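Local coordinates for protein putative TIM-barrel metal-dependent hydrolase (Mycobacterium avium subsp. paratuberculosis S397, PDB 4DZI) that is probably a metal-dependent amidohydrolase that uses a pair of bound metal ions, here cadmium, in a TIM-barrel active site to hydrolyse a substrate not yet identified, at residues C[346-351]-C[378-383]; C[294-299]-C[335-340]; C[148-151]-C[155-158]. All blocks are in the same frame, centred on the assembly; numbering follows the deposited sequence. Where two conformers were deposited one is given.

Contact 1. Residues C[346-351]-C[378-383]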
loop_
_atom_site.group_PDB
_atom_site.type_symbol
_atom_site.label_atom_id
_atom_site.label_comp_id
_atom_site.label_asym_id
_atom_site.label_seq_id
_atom_site.Cartn_x
_atom_site.Cartn_y
_atom_site.Cartn_z
ATOM N N ILE C 346 -12.161 16.827 1.017
ATOM C CA ILE C 346 -11.811 17.334 -0.295
ATOM C C ILE C 346 -12.719 18.436 -0.809
ATOM O O ILE C 346 -12.383 19.085 -1.801
ATOM C CB ILE C 346 -11.745 16.208 -1.355
ATOM C CG1 ILE C 346 -13.127 15.601 -1.587
ATOM C CG2 ILE C 346 -10.750 15.134 -0.932
ATOM C CD1 ILE C 346 -13.197 14.629 -2.763
ATOM N N GLY C 347 -13.853 18.640 -0.135
ATOM C CA GLY C 347 -14.841 19.652 -0.561
ATOM C C GLY C 347 -15.973 18.971 -1.314
ATOM O O GLY C 347 -15.731 18.076 -2.154
ATOM N N VAL C 348 -17.211 19.367 -1.027
ATOM C CA VAL C 348 -18.326 18.742 -1.685
ATOM C C VAL C 348 -18.241 18.915 -3.213
ATOM O O VAL C 348 -18.783 18.079 -3.968
ATOM C CB VAL C 348 -19.639 19.313 -1.151
ATOM C CG1 VAL C 348 -19.748 20.786 -1.515
ATOM C CG2 VAL C 348 -20.815 18.514 -1.666
ATOM N N ASP C 349 -17.559 19.970 -3.670
ATOM C CA ASP C 349 -17.501 20.221 -5.111
ATOM C C ASP C 349 -16.646 19.213 -5.872
ATOM O O ASP C 349 -16.667 19.172 -7.108
ATOM C CB ASP C 349 -17.010 21.640 -5.409
ATOM C CG ASP C 349 -15.610 21.894 -4.864
ATOM O OD1 ASP C 349 -15.439 21.889 -3.618
ATOM O OD2 ASP C 349 -14.692 22.090 -5.685
ATOM N N LYS C 350 -15.882 18.378 -5.155
ATOM C CA LYS C 350 -15.025 17.418 -5.827
ATOM C C LYS C 350 -15.587 15.996 -5.818
ATOM O O LYS C 350 -14.943 15.070 -6.348
ATOM C CB LYS C 350 -13.624 17.436 -5.178
ATOM C CG LYS C 350 -12.865 18.731 -5.509
ATOM C CD LYS C 350 -12.793 18.954 -7.017
ATOM C CE LYS C 350 -11.629 19.842 -7.419
ATOM N NZ LYS C 350 -12.010 21.264 -7.304
ATOM N N ILE C 351 -16.778 15.825 -5.243
ATOM C CA ILE C 351 -17.385 14.488 -5.140
ATOM C C ILE C 351 -18.285 14.248 -6.354
ATOM O O ILE C 351 -19.167 15.059 -6.646
ATOM C CB ILE C 351 -18.183 14.358 -3.837
ATOM C CG1 ILE C 351 -17.239 14.481 -2.639
ATOM C CG2 ILE C 351 -18.935 13.038 -3.784
ATOM C CD1 ILE C 351 -17.978 14.420 -1.305
ATOM N N GLU C 378 -30.267 19.817 -0.535
ATOM C CA GLU C 378 -30.790 19.569 -1.881
ATOM C C GLU C 378 -29.811 20.149 -2.914
ATOM O O GLU C 378 -29.584 19.548 -3.965
ATOM C CB GLU C 378 -32.170 20.231 -2.028
ATOM C CG GLU C 378 -32.924 19.793 -3.264
ATOM C CD GLU C 378 -34.262 20.502 -3.419
ATOM O OE1 GLU C 378 -34.654 21.246 -2.494
ATOM O OE2 GLU C 378 -34.906 20.308 -4.471
ATOM N N SER C 379 -29.248 21.316 -2.653
ATOM C CA SER C 379 -28.340 21.907 -3.624
ATOM C C SER C 379 -26.984 21.215 -3.688
ATOM O O SER C 379 -26.372 21.176 -4.756
ATOM C CB SER C 379 -28.177 23.418 -3.448
ATOM O OG SER C 379 -27.699 23.719 -2.166
ATOM N N ASP C 380 -26.502 20.674 -2.565
ATOM C CA ASP C 380 -25.296 19.849 -2.634
ATOM C C ASP C 380 -25.520 18.532 -3.389
ATOM O O ASP C 380 -24.604 18.039 -4.055
ATOM C CB ASP C 380 -24.719 19.554 -1.205
ATOM C CG ASP C 380 -23.916 20.718 -0.637
ATOM O OD1 ASP C 380 -23.593 21.673 -1.378
ATOM O OD2 ASP C 380 -23.584 20.666 0.566
ATOM N N ILE C 381 -26.708 17.950 -3.253
ATOM C CA ILE C 381 -27.045 16.743 -4.026
ATOM C C ILE C 381 -27.004 17.062 -5.510
ATOM O O ILE C 381 -26.493 16.278 -6.301
ATOM C CB ILE C 381 -28.386 16.131 -3.610
ATOM C CG1 ILE C 381 -28.250 15.589 -2.186
ATOM C CG2 ILE C 381 -28.811 15.012 -4.562
ATOM C CD1 ILE C 381 -29.550 15.199 -1.525
ATOM N N ARG C 382 -27.514 18.234 -5.891
ATOM C CA ARG C 382 -27.439 18.664 -7.306
ATOM C C ARG C 382 -25.998 18.795 -7.788
ATOM O O ARG C 382 -25.696 18.472 -8.943
ATOM C CB ARG C 382 -28.249 19.961 -7.505
ATOM C CG ARG C 382 -27.974 20.776 -8.778
ATOM C CD ARG C 382 -28.592 20.146 -10.015
ATOM N NE ARG C 382 -28.451 20.988 -11.201
ATOM C CZ ARG C 382 -29.450 21.669 -11.770
ATOM N NH1 ARG C 382 -30.679 21.634 -11.252
ATOM N NH2 ARG C 382 -29.215 22.380 -12.872
ATOM N N LYS C 383 -25.062 19.173 -6.904
ATOM C CA LYS C 383 -23.668 19.245 -7.311
ATOM C C LYS C 383 -23.140 17.843 -7.535
ATOM O O LYS C 383 -22.504 17.561 -8.549
ATOM C CB LYS C 383 -22.778 19.914 -6.248
ATOM C CG LYS C 383 -23.065 21.397 -6.064
ATOM C CD LYS C 383 -22.131 21.957 -5.005
ATOM C CE LYS C 383 -22.235 23.484 -5.034
ATOM N NZ LYS C 383 -21.213 24.169 -4.193
#
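Val348 and Asp380 mark the closest backbone approach, CA to CA 7.1 Å, between the short 3-10 segment 348-350 and the first turns of helix 378-393. No hydrogen bond crosses this gap; the touching is done by side chains. Valine CG2 meets the carboxyl carbon, Val348 CG2 to Asp380 CG 3.9 Å, while the other methyl lies beside one carboxylate oxygen, Val348 CG1 to Asp380 OD1 also 3.9 Å. Both branches can engage because CG2 is anti to the backbone N and CG1 falls between the N and the carbonyl carbon (chi1 65°), which turns both methyls to the aspartate, whose side chain crosses the valine at about a right angle. One helical turn on, Lys383 brings the aliphatic part of its chain alongside, with Val348 CG1 4.4 Å from Lys383 CD. In the TIM-barrel fold this is where the chain leaves helix 339-346 and turns toward the residues that lead to Asp356, a cadmium ligand. Gly347 makes the exit with a positive phi of 100°. The tight turn after it is documented by the i to i+3 bond from Lys350 N to Gly347 O, 3.0 Å. Farther along helix 378-393, Asn388 ND2 bonds to Ile351 O, and Ile384 packs on both Val348 and Ile351, continuing the contact from the partly exposed Val348 toward buried Ile351.

Contact 2. Residues C[294-299]-C[335-340]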
loop_
_atom_site.group_PDB
_atom_site.type_symbol
_atom_site.label_atom_id
_atom_site.label_comp_id
_atom_site.label_asym_id
_atom_site.label_seq_id
_atom_site.Cartn_x
_atom_site.Cartn_y
_atom_site.Cartn_z
ATOM N N ASN C 294 -12.182 3.854 -8.091
ATOM C CA ASN C 294 -11.057 3.494 -7.220
ATOM C C ASN C 294 -11.377 3.680 -5.731
ATOM O O ASN C 294 -10.481 3.472 -4.879
ATOM C CB ASN C 294 -9.881 4.379 -7.600
ATOM C CG ASN C 294 -9.508 4.229 -9.069
ATOM O OD1 ASN C 294 -9.362 3.118 -9.557
ATOM N ND2 ASN C 294 -9.393 5.361 -9.775
ATOM N N GLY C 295 -12.620 4.083 -5.404
ATOM C CA GLY C 295 -13.028 4.450 -4.021
ATOM C C GLY C 295 -12.501 5.844 -3.679
ATOM O O GLY C 295 -11.831 6.467 -4.480
ATOM N N SER C 296 -12.739 6.287 -2.445
ATOM C CA SER C 296 -12.212 7.558 -1.988
ATOM C C SER C 296 -11.451 7.335 -0.697
ATOM O O SER C 296 -10.893 8.270 -0.167
ATOM C CB SER C 296 -13.341 8.590 -1.739
ATOM O OG SER C 296 -14.229 8.189 -0.694
ATOM N N TYR C 297 -11.393 6.089 -0.225
ATOM C CA TYR C 297 -10.667 5.849 1.037
ATOM C C TYR C 297 -9.194 6.182 0.925
ATOM O O TYR C 297 -8.542 6.447 1.936
ATOM C CB TYR C 297 -10.782 4.374 1.351
ATOM C CG TYR C 297 -10.373 3.939 2.729
ATOM C CD1 TYR C 297 -11.014 4.416 3.832
ATOM C CD2 TYR C 297 -9.368 2.989 2.892
ATOM C CE1 TYR C 297 -10.671 3.980 5.107
ATOM C CE2 TYR C 297 -9.017 2.548 4.146
ATOM C CZ TYR C 297 -9.673 3.045 5.246
ATOM O OH TYR C 297 -9.340 2.569 6.500
ATOM N N PHE C 298 -8.636 6.146 -0.277
ATOM C CA PHE C 298 -7.232 6.481 -0.439
ATOM C C PHE C 298 -6.853 7.908 0.006
ATOM O O PHE C 298 -5.692 8.183 0.358
ATOM C CB PHE C 298 -6.739 6.264 -1.884
ATOM C CG PHE C 298 -7.187 7.332 -2.861
ATOM C CD1 PHE C 298 -6.389 8.453 -3.106
ATOM C CD2 PHE C 298 -8.350 7.172 -3.592
ATOM C CE1 PHE C 298 -6.772 9.451 -3.997
ATOM C CE2 PHE C 298 -8.729 8.151 -4.498
ATOM C CZ PHE C 298 -7.938 9.284 -4.711
ATOM N N VAL C 299 -7.806 8.834 -0.030
ATOM C CA VAL C 299 -7.501 10.245 0.169
ATOM C C VAL C 299 -6.855 10.526 1.518
ATOM O O VAL C 299 -5.891 11.262 1.623
ATOM C CB VAL C 299 -8.790 11.085 0.056
ATOM C CG1 VAL C 299 -8.502 12.564 0.261
ATOM C CG2 VAL C 299 -9.425 10.857 -1.302
ATOM N N TYR C 335 -19.926 3.593 -3.131
ATOM C CA TYR C 335 -21.251 3.862 -2.517
ATOM C C TYR C 335 -21.257 3.841 -1.002
ATOM O O TYR C 335 -22.052 4.550 -0.391
ATOM C CB TYR C 335 -22.315 2.887 -3.049
ATOM C CG TYR C 335 -22.004 2.495 -4.455
ATOM C CD1 TYR C 335 -21.846 3.471 -5.441
ATOM C CD2 TYR C 335 -21.791 1.168 -4.800
ATOM C CE1 TYR C 335 -21.526 3.129 -6.739
ATOM C CE2 TYR C 335 -21.460 0.815 -6.094
ATOM C CZ TYR C 335 -21.331 1.794 -7.059
ATOM O OH TYR C 335 -21.002 1.443 -8.348
ATOM N N GLU C 336 -20.379 3.038 -0.401
ATOM C CA GLU C 336 -20.342 2.858 1.060
ATOM C C GLU C 336 -19.394 3.786 1.786
ATOM O O GLU C 336 -19.338 3.810 3.006
ATOM C CB GLU C 336 -20.005 1.398 1.410
ATOM C CG GLU C 336 -21.148 0.419 1.190
ATOM C CD GLU C 336 -22.321 0.654 2.135
ATOM O OE1 GLU C 336 -23.447 0.831 1.635
ATOM O OE2 GLU C 336 -22.127 0.668 3.373
ATOM N N ASP C 337 -18.647 4.579 1.030
ATOM C CA ASP C 337 -17.743 5.538 1.626
ATOM C C ASP C 337 -18.472 6.568 2.514
ATOM O O ASP C 337 -19.640 6.900 2.294
ATOM C CB ASP C 337 -16.947 6.255 0.524
ATOM C CG ASP C 337 -16.003 5.344 -0.223
ATOM O OD1 ASP C 337 -15.813 4.160 0.162
ATOM O OD2 ASP C 337 -15.407 5.819 -1.221
ATOM N N ASP C 338 -17.775 7.064 3.523
ATOM C CA ASP C 338 -18.319 8.119 4.380
ATOM C C ASP C 338 -18.318 9.459 3.607
ATOM O O ASP C 338 -17.295 10.185 3.541
ATOM C CB ASP C 338 -17.462 8.197 5.642
ATOM C CG ASP C 338 -17.997 9.186 6.666
ATOM O OD1 ASP C 338 -18.798 10.070 6.316
ATOM O OD2 ASP C 338 -17.597 9.077 7.836
ATOM N N LEU C 339 -19.455 9.788 2.987
ATOM C CA LEU C 339 -19.498 10.933 2.062
ATOM C C LEU C 339 -19.467 12.315 2.738
ATOM O O LEU C 339 -18.774 13.224 2.273
ATOM C CB LEU C 339 -20.658 10.786 1.061
ATOM C CG LEU C 339 -20.549 9.491 0.238
ATOM C CD1 LEU C 339 -21.732 9.372 -0.713
ATOM C CD2 LEU C 339 -19.236 9.396 -0.532
ATOM N N PRO C 340 -20.188 12.472 3.861
ATOM C CA PRO C 340 -20.019 13.675 4.677
ATOM C C PRO C 340 -18.556 13.899 5.050
ATOM O O PRO C 340 -18.041 15.009 4.947
ATOM C CB PRO C 340 -20.865 13.371 5.924
ATOM C CG PRO C 340 -21.935 12.464 5.415
ATOM C CD PRO C 340 -21.254 11.596 4.382
HETATM O O HOH W 1 -13.226 3.729 -0.880
#
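Ser296 grips one oxygen of Asp337 with both its backbone and its side chain. Ser296 OG donates to Asp337 OD2 at 2.7 Å, arriving from well above the carboxylate plane. Ser296 N reaches that same Asp337 OD2 at 3.0 Å on the syn side, closer to the plane and from the same face, but the N-H...O angle is only 133°. This pincer depends on the serine rotamer: with OG set between the backbone N and the carbonyl carbon (chi1 63°), hydroxyl and amide converge on a single acceptor. The aspartate answers with CG anti to its carbonyl carbon (chi1 -66°), which carries the carboxylate toward the serine. Its second oxygen serves a water: water 1 donates to Asp337 OD1 at 2.8 Å and accepts from Tyr297 N at 3.1 Å, so two successive amides of the 296-297 turn are tied to one carboxylate, the second of them indirectly. The turn leads into helix 298-312, and the ring of Tyr297 heads away from Asp337 to meet Lys304 of the second subunit in a cation-pi contact. On the opposing segment, Asp338 is the N-cap of helix 339-346, its OD1 bonded to Glu341 N. Ser296 comes shortly after Glu293, a ligand of both cadmium ions in this TIM barrel, so the contact ties the loops following two neighbouring strands. Because Tyr334 N also donates to Asp337 OD2, three protein donors gather on that oxygen, which would probably stabilise the ionised carboxylate.

Contact 3. Residues C[148-151]-C[155-158]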
loop_
_atom_site.group_PDB
_atom_site.type_symbol
_atom_site.label_atom_id
_atom_site.label_comp_id
_atom_site.label_asym_id
_atom_site.label_seq_id
_atom_site.Cartn_x
_atom_site.Cartn_y
_atom_site.Cartn_z
ATOM N N LEU C 148 -9.699 4.345 -32.339
ATOM C CA LEU C 148 -10.425 4.398 -33.621
ATOM C C LEU C 148 -11.725 3.600 -33.508
ATOM O O LEU C 148 -12.784 4.059 -33.933
ATOM C CB LEU C 148 -9.550 3.843 -34.759
ATOM C CG LEU C 148 -8.356 4.708 -35.221
ATOM C CD1 LEU C 148 -7.415 3.963 -36.161
ATOM C CD2 LEU C 148 -8.892 5.959 -35.897
ATOM N N TRP C 149 -11.645 2.382 -32.950
ATOM C CA TRP C 149 -12.824 1.590 -32.734
ATOM C C TRP C 149 -13.840 2.330 -31.872
ATOM O O TRP C 149 -15.051 2.312 -32.114
ATOM C CB TRP C 149 -12.465 0.217 -32.095
ATOM C CG TRP C 149 -13.736 -0.354 -31.537
ATOM C CD1 TRP C 149 -14.753 -0.975 -32.250
ATOM C CD2 TRP C 149 -14.260 -0.190 -30.169
ATOM N NE1 TRP C 149 -15.807 -1.249 -31.448
ATOM C CE2 TRP C 149 -15.555 -0.819 -30.154
ATOM C CE3 TRP C 149 -13.748 0.361 -28.971
ATOM C CZ2 TRP C 149 -16.348 -0.862 -29.014
ATOM C CZ3 TRP C 149 -14.552 0.293 -27.814
ATOM C CH2 TRP C 149 -15.836 -0.300 -27.842
ATOM N N LEU C 150 -13.336 2.989 -30.823
ATOM C CA LEU C 150 -14.228 3.631 -29.843
ATOM C C LEU C 150 -14.985 4.795 -30.485
ATOM O O LEU C 150 -16.188 4.968 -30.268
ATOM C CB LEU C 150 -13.409 4.146 -28.661
ATOM C CG LEU C 150 -14.183 4.858 -27.555
ATOM C CD1 LEU C 150 -15.167 3.956 -26.819
ATOM C CD2 LEU C 150 -13.133 5.422 -26.573
ATOM N N ASP C 151 -14.271 5.560 -31.285
ATOM C CA ASP C 151 -14.885 6.734 -31.920
ATOM C C ASP C 151 -15.896 6.260 -32.968
ATOM O O ASP C 151 -16.891 6.925 -33.245
ATOM C CB ASP C 151 -13.808 7.587 -32.575
ATOM C CG ASP C 151 -14.302 9.030 -32.904
ATOM O OD1 ASP C 151 -15.205 9.549 -32.211
ATOM O OD2 ASP C 151 -13.735 9.636 -33.832
ATOM N N GLY C 155 -18.245 7.061 -30.255
ATOM C CA GLY C 155 -17.988 8.468 -30.528
ATOM C C GLY C 155 -17.470 9.167 -29.276
ATOM O O GLY C 155 -18.115 9.102 -28.224
ATOM N N PHE C 156 -16.315 9.801 -29.400
ATOM C CA PHE C 156 -15.764 10.514 -28.260
ATOM C C PHE C 156 -16.768 11.529 -27.691
ATOM O O PHE C 156 -16.935 11.647 -26.456
ATOM C CB PHE C 156 -14.441 11.197 -28.596
ATOM C CG PHE C 156 -13.381 10.282 -29.142
ATOM C CD1 PHE C 156 -13.332 8.941 -28.788
ATOM C CD2 PHE C 156 -12.391 10.791 -29.977
ATOM C CE1 PHE C 156 -12.320 8.118 -29.284
ATOM C CE2 PHE C 156 -11.370 9.971 -30.470
ATOM C CZ PHE C 156 -11.341 8.631 -30.131
ATOM N N ASP C 157 -17.463 12.272 -28.578
ATOM C CA ASP C 157 -18.531 13.146 -28.107
ATOM C C ASP C 157 -19.396 13.639 -29.274
ATOM O O ASP C 157 -19.175 14.727 -29.830
ATOM C CB ASP C 157 -17.969 14.319 -27.287
ATOM C CG ASP C 157 -19.055 15.305 -26.846
ATOM O OD1 ASP C 157 -20.241 14.905 -26.650
ATOM O OD2 ASP C 157 -18.706 16.499 -26.704
ATOM N N ARG C 158 -20.358 12.803 -29.650
ATOM C CA ARG C 158 -21.237 13.104 -30.793
ATOM C C ARG C 158 -22.108 14.312 -30.472
ATOM O O ARG C 158 -22.353 14.631 -29.337
ATOM C CB ARG C 158 -22.118 11.898 -31.088
ATOM C CG ARG C 158 -21.352 10.629 -31.429
ATOM C CD ARG C 158 -21.063 10.470 -32.910
ATOM N NE ARG C 158 -20.239 9.271 -33.157
ATOM C CZ ARG C 158 -20.699 8.033 -33.260
ATOM N NH1 ARG C 158 -21.993 7.771 -33.131
ATOM N NH2 ARG C 158 -19.852 7.034 -33.473
HETATM O O HOH W 2 -17.597 9.853 -33.781
#
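Asp151 OD1 accepts from Phe156 N at 3.0 Å with an almost straight N-H (167°), the amide approaching on the anti side and slightly out of the carboxylate plane. Beside it, Gly155 N donates to Leu150 O at 2.9 Å, in the carbonyl plane and on a lone pair. A third bond comes from the arginine: Arg158 NH2 reaches Asp151 O at 3.0 Å, with the oxygen at the edge of the guanidinium and near its plane. Water 2 sits at that edge too, accepting from Arg158 NE at 2.8 Å and placed 2.9 Å from Asp151 OD1, so it probably links the two charged groups where they do not touch directly. The other carboxylate oxygen, Asp151 OD2, forms a salt bridge with Arg187. These bonds lie where helix 136-153 ends. The helix gives way to a loop at Gly155, the first residue to leave helical angles and one with positive phi, and its bond to Leu150 O spans i to i+5 rather than the i to i+4 of an alpha helix. The arginine near the last carbonyls probably adds a favourable charge at this helix end. The loop then heads for strand 163-165, where Phe156 has a backbone hydrogen bond with Ala165. Asp151 CG is anti to the backbone N (chi1 -163°), a setting that lays the carboxylate almost parallel to the Phe156 ring, their planes 14° apart. Over the same ring, Asp151 CB makes a CH-pi contact, 3.8 Å from the Phe156 centroid. Leu150 approaches at the ring edge instead, its CD2 lying 3.9 Å from Phe156 CE1, and Val184 of helix 174-186 also packs against this phenylalanine.

Along the chain the order is contact 3, contact 2, contact 1, each closing before the next opens, and all belong to the amidohydrolase part of the chain. Contacts 1 and 2 are neighbours, with centres about 14 Å apart: helix 339-346 begins in contact 2 and ends in contact 1, and Ile351 CD1 packs against Leu339 O at 3.9 Å. Contact 3 is remote, its centre about 30 Å from that of contact 1 and about 31 Å from that of contact 2, which lies across the chain's centre. The contacts join loop and helix ends at separated places in one barrel, in which residues from several parts of the chain hold the two cadmium ions.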